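Local atomic coordinates of HcgB (Methanococcus maripaludis, PDB entry 5D5P), a protein that probably acts as a guanylyltransferase in the biosynthesis of the iron-guanylylpyridinol cofactor of [Fe]-hydrogenase. Residues 85-90 with 114-119. Sequence-based numbering, arbitrary orientation.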
loop_
_atom_site.group_PDB
_atom_site.type_symbol
_atom_site.label_atom_id
_atom_site.label_comp_id
_atom_site.label_asym_id
_atom_site.label_seq_id
_atom_site.Cartn_x
_atom_site.Cartn_y
_atom_site.Cartn_z
ATOM N N LYS A 85 8.587 -3.195 8.820
ATOM C CA LYS A 85 8.237 -3.722 10.155
ATOM C C LYS A 85 7.807 -5.179 10.007
ATOM O O LYS A 85 8.159 -6.033 10.815
ATOM C CB LYS A 85 7.106 -2.924 10.786
ATOM C CG LYS A 85 7.482 -1.523 11.185
ATOM C CD LYS A 85 6.367 -0.943 12.046
ATOM C CE LYS A 85 6.430 0.576 12.043
ATOM N NZ LYS A 85 5.356 1.195 12.882
ATOM N N GLY A 86 7.029 -5.434 8.961
ATOM C CA GLY A 86 6.578 -6.788 8.681
ATOM C C GLY A 86 7.740 -7.722 8.422
ATOM O O GLY A 86 7.744 -8.867 8.891
ATOM N N LEU A 87 8.743 -7.242 7.689
ATOM C CA LEU A 87 9.875 -8.099 7.361
ATOM C C LEU A 87 10.729 -8.399 8.571
ATOM O O LEU A 87 11.352 -9.460 8.645
ATOM C CB LEU A 87 10.730 -7.458 6.262
ATOM C CG LEU A 87 9.950 -7.441 4.942
ATOM C CD1 LEU A 87 10.745 -6.659 3.915
ATOM C CD2 LEU A 87 9.723 -8.892 4.466
ATOM N N ILE A 88 10.753 -7.498 9.552
ATOM C CA ILE A 88 11.451 -7.842 10.797
ATOM C C ILE A 88 10.810 -9.064 11.426
ATOM O O ILE A 88 11.507 -9.972 11.889
ATOM C CB ILE A 88 11.425 -6.679 11.814
ATOM C CG1 ILE A 88 12.277 -5.548 11.286
ATOM C CG2 ILE A 88 11.941 -7.141 13.175
ATOM C CD1 ILE A 88 12.175 -4.255 12.107
ATOM N N ALA A 89 9.474 -9.106 11.430
ATOM C CA ALA A 89 8.794 -10.263 12.005
ATOM C C ALA A 89 9.028 -11.511 11.151
ATOM O O ALA A 89 9.329 -12.587 11.666
ATOM C CB ALA A 89 7.272 -9.980 12.172
ATOM N N VAL A 90 8.907 -11.364 9.841
ATOM C CA VAL A 90 9.214 -12.469 8.933
ATOM C C VAL A 90 10.616 -13.067 9.132
ATOM O O VAL A 90 10.775 -14.308 9.200
ATOM C CB VAL A 90 9.065 -12.026 7.468
ATOM C CG1 VAL A 90 9.676 -13.069 6.507
ATOM C CG2 VAL A 90 7.602 -11.756 7.158
ATOM N N LEU A 114 -0.681 -4.238 6.370
ATOM C CA LEU A 114 -0.457 -5.372 5.474
ATOM C C LEU A 114 -0.666 -6.669 6.222
ATOM O O LEU A 114 -0.372 -6.780 7.422
ATOM C CB LEU A 114 0.969 -5.365 4.904
ATOM C CG LEU A 114 1.366 -4.154 4.042
ATOM C CD1 LEU A 114 2.885 -4.223 3.748
ATOM C CD2 LEU A 114 0.581 -4.138 2.747
ATOM N N ILE A 115 -1.218 -7.645 5.523
ATOM C CA ILE A 115 -1.162 -9.031 5.971
ATOM C C ILE A 115 -0.201 -9.754 5.041
ATOM O O ILE A 115 -0.384 -9.740 3.814
ATOM C CB ILE A 115 -2.542 -9.692 5.958
ATOM C CG1 ILE A 115 -3.528 -8.846 6.766
ATOM C CG2 ILE A 115 -2.439 -11.128 6.475
ATOM C CD1 ILE A 115 -4.939 -9.486 6.861
ATOM N N MET A 116 0.865 -10.283 5.640
ATOM C CA MET A 116 1.952 -10.938 4.935
ATOM C C MET A 116 2.070 -12.411 5.334
ATOM O O MET A 116 1.693 -12.802 6.447
ATOM C CB MET A 116 3.250 -10.194 5.216
ATOM C CG MET A 116 3.219 -8.764 4.644
ATOM S SD MET A 116 4.496 -7.719 5.401
ATOM C CE MET A 116 6.010 -8.560 5.016
ATOM N N ASP A 117 2.612 -13.243 4.444
ATOM C CA ASP A 117 2.752 -14.646 4.812
ATOM C C ASP A 117 4.181 -14.913 5.312
ATOM O O ASP A 117 4.963 -13.986 5.531
ATOM C CB ASP A 117 2.384 -15.580 3.639
ATOM C CG ASP A 117 3.504 -15.735 2.610
ATOM O OD1 ASP A 117 4.461 -14.949 2.601
ATOM O OD2 ASP A 117 3.475 -16.733 1.858
ATOM N N LYS A 118 4.501 -16.186 5.499
ATOM C CA LYS A 118 5.748 -16.558 6.166
ATOM C C LYS A 118 6.996 -16.174 5.402
ATOM O O LYS A 118 8.078 -16.146 5.986
ATOM C CB LYS A 118 5.754 -18.065 6.441
ATOM C CG LYS A 118 5.595 -18.882 5.183
ATOM C CD LYS A 118 5.591 -20.382 5.478
ATOM C CE LYS A 118 5.216 -21.170 4.229
ATOM N NZ LYS A 118 6.117 -20.836 3.092
ATOM N N LYS A 119 6.847 -15.894 4.106
ATOM C CA LYS A 119 7.972 -15.438 3.257
ATOM C C LYS A 119 8.006 -13.942 3.037
ATOM O O LYS A 119 8.864 -13.440 2.328
ATOM C CB LYS A 119 7.905 -16.089 1.861
ATOM C CG LYS A 119 8.107 -17.587 1.854
ATOM C CD LYS A 119 8.151 -18.135 0.439
ATOM C CE LYS A 119 8.633 -19.571 0.428
ATOM N NZ LYS A 119 8.451 -20.186 -0.892
#
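Helix 81-92 packs on one face of the mixed five-stranded sheet, and here Gly86, Leu87 and Val90 meet Met116 of strand 111-117. The thioether lies against the helix backbone: SD of Met116 stands 4.0 Å from CA of Gly86, while CE of Met116 reaches C of Gly86 at 3.9 Å. Glycine suits this place because a CB would run into the sulfur. Methionine, unbranched and flexible, can fold over it: a bend at the third torsion (chi3 59°) carries CE of Met116 to CD2 of Leu87, 3.8 Å away, the two side chains crossing at about a right angle. The helix links parallel strands 64-67 and 97-103 in a beta-alpha-beta crossover and so runs against them; strand 111-117, antiparallel to 97-103, therefore runs with it, the axes of 85-90 and 114-117 approaching to 9.6 Å at 27°. Beta-branched Val90 sets two methyls against successive carbonyls: CG2 approaches O of Asp117 at 3.8 Å, and CG1, anti to the backbone N (chi1 168°), comes within 3.5 Å of O of Lys118. An alanine in its place would probably leave a gap beside both carbonyls and deprive CE of Met116 of one neighbour. Asp117 forms an Asx turn: its OD1, met from above the carboxylate plane, accepts from N of Lys119 at 3.0 Å, while OD2 forms a salt bridge with Arg121. O of Lys119 accepts a hydrogen bond from Arg79 of the second subunit.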